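Local coordinates for protein siroheme decarboxylase (Hydrogenobacter thermophilus, PDB 4CH7) that catalyses the decarboxylation of siroheme to 12,18-didecarboxysiroheme, probably in two steps, in heme d1 biosynthesis, at residues Glu202-Leu205 and Glu206-Ala210. Numbering follows the deposited sequence.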
loop_
_atom_site.group_PDB
_atom_site.type_symbol
_atom_site.label_atom_id
_atom_site.label_comp_id
_atom_site.label_asym_id
_atom_site.label_seq_id
_atom_site.Cartn_x
_atom_site.Cartn_y
_atom_site.Cartn_z
ATOM N N GLU A 202 25.230 -8.865 -12.479
ATOM C CA GLU A 202 25.263 -7.795 -13.466
ATOM C C GLU A 202 23.992 -7.792 -14.308
ATOM O O GLU A 202 23.436 -6.733 -14.600
ATOM C CB GLU A 202 26.494 -7.941 -14.366
ATOM C CG GLU A 202 26.724 -6.765 -15.309
ATOM C CD GLU A 202 27.910 -6.971 -16.228
ATOM O OE1 GLU A 202 29.057 -6.805 -15.770
ATOM O OE2 GLU A 202 27.690 -7.299 -17.411
ATOM N N GLU A 203 23.531 -8.981 -14.683
ATOM C CA GLU A 203 22.310 -9.112 -15.471
ATOM C C GLU A 203 21.068 -8.768 -14.644
ATOM O O GLU A 203 20.135 -8.151 -15.155
ATOM C CB GLU A 203 22.207 -10.520 -16.069
ATOM C CG GLU A 203 23.204 -10.779 -17.200
ATOM C CD GLU A 203 23.324 -12.246 -17.562
ATOM O OE1 GLU A 203 23.002 -13.101 -16.712
ATOM O OE2 GLU A 203 23.752 -12.543 -18.697
ATOM N N LEU A 204 21.062 -9.163 -13.373
ATOM C CA LEU A 204 19.954 -8.834 -12.474
ATOM C C LEU A 204 19.864 -7.331 -12.225
ATOM O O LEU A 204 18.792 -6.740 -12.351
ATOM C CB LEU A 204 20.090 -9.576 -11.143
ATOM C CG LEU A 204 19.041 -9.230 -10.082
ATOM C CD1 LEU A 204 17.641 -9.446 -10.628
ATOM C CD2 LEU A 204 19.245 -10.037 -8.812
ATOM N N LEU A 205 20.992 -6.725 -11.863
ATOM C CA LEU A 205 21.054 -5.290 -11.597
ATOM C C LEU A 205 20.673 -4.485 -12.835
ATOM O O LEU A 205 20.051 -3.425 -12.740
ATOM C CB LEU A 205 22.454 -4.902 -11.118
ATOM C CG LEU A 205 22.836 -5.434 -9.738
ATOM C CD1 LEU A 205 24.298 -5.168 -9.433
ATOM C CD2 LEU A 205 21.949 -4.809 -8.683
ATOM N N GLU A 206 21.052 -5.008 -13.997
ATOM C CA GLU A 206 20.700 -4.417 -15.281
ATOM C C GLU A 206 19.182 -4.329 -15.425
ATOM O O GLU A 206 18.641 -3.298 -15.832
ATOM C CB GLU A 206 21.285 -5.273 -16.403
ATOM C CG GLU A 206 21.156 -4.693 -17.799
ATOM C CD GLU A 206 21.827 -5.565 -18.841
ATOM O OE1 GLU A 206 23.071 -5.526 -18.933
ATOM O OE2 GLU A 206 21.109 -6.290 -19.562
ATOM N N LYS A 207 18.504 -5.416 -15.074
ATOM C CA LYS A 207 17.051 -5.490 -15.169
ATOM C C LYS A 207 16.365 -4.664 -14.086
ATOM O O LYS A 207 15.327 -4.051 -14.328
ATOM C CB LYS A 207 16.597 -6.945 -15.096
ATOM C CG LYS A 207 17.073 -7.776 -16.272
ATOM C CD LYS A 207 17.010 -9.258 -15.975
ATOM C CE LYS A 207 17.647 -10.041 -17.102
ATOM N NZ LYS A 207 16.895 -9.913 -18.380
ATOM N N LEU A 208 16.945 -4.656 -12.890
ATOM C CA LEU A 208 16.412 -3.863 -11.790
ATOM C C LEU A 208 16.517 -2.373 -12.097
ATOM O O LEU A 208 15.606 -1.603 -11.795
ATOM C CB LEU A 208 17.133 -4.201 -10.487
ATOM C CG LEU A 208 16.807 -5.578 -9.915
ATOM C CD1 LEU A 208 17.576 -5.837 -8.637
ATOM C CD2 LEU A 208 15.316 -5.696 -9.671
ATOM N N SER A 209 17.628 -1.978 -12.710
ATOM C CA SER A 209 17.829 -0.594 -13.119
ATOM C C SER A 209 16.767 -0.167 -14.126
ATOM O O SER A 209 16.185 0.906 -14.002
ATOM C CB SER A 209 19.227 -0.411 -13.709
ATOM O OG SER A 209 20.223 -0.806 -12.788
ATOM N N ALA A 210 16.511 -1.020 -15.113
ATOM C CA ALA A 210 15.521 -0.735 -16.148
ATOM C C ALA A 210 14.119 -0.585 -15.564
ATOM O O ALA A 210 13.352 0.280 -15.988
ATOM C CB ALA A 210 15.540 -1.820 -17.209
#
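Leu205 O takes two hydrogen bonds from Ser209, one turn further along the alpha-helix 201-213 of the second NirDL-like helix-turn-helix (HTH) domain. Ser209 OG gives the shorter bond, 2.6 Å to Leu205 O. Ser209 N gives the helical i to i+4 bond, 2.8 Å to the same Leu205 O. The two donors come from opposite faces of the carbonyl plane, both tilted out of it. The hydroxyl can reach back because Ser209 OG lies beside its own backbone N, chi1 -57°. Without the hydroxyl, as with an alanine here, Leu205 O would probably keep the amide bond but lose its second donor from the other face.

The preceding backbone bond, Leu208 N to Leu204 O, lies in the carbonyl plane and is fairly straight, with an N-H...O angle of 158°. The bonds from Glu206 N to Glu202 O and from Lys207 N to Glu203 O are more bent.

On the buried side, the side chains of Leu204 and Leu208 meet at a slant. Leu204 CG sits 4.0 Å from Leu208 CD1, and Leu204 CD1 meets Leu208 CG. Phe190 packs on Leu205 and Leu208, and Ile175 of helix 170-179 also packs on Leu208. This side therefore faces the rest of the HTH domain.

Glu202 and Glu206 are exposed, with Glu202 OE2 and Glu206 OE1 5.2 Å apart. Their like charges probably repel weakly. Lys207 NZ forms a salt bridge with Glu171. The methylenes of Lys207 run past a backbone carbonyl, with Lys207 CG 3.3 Å from Glu203 O.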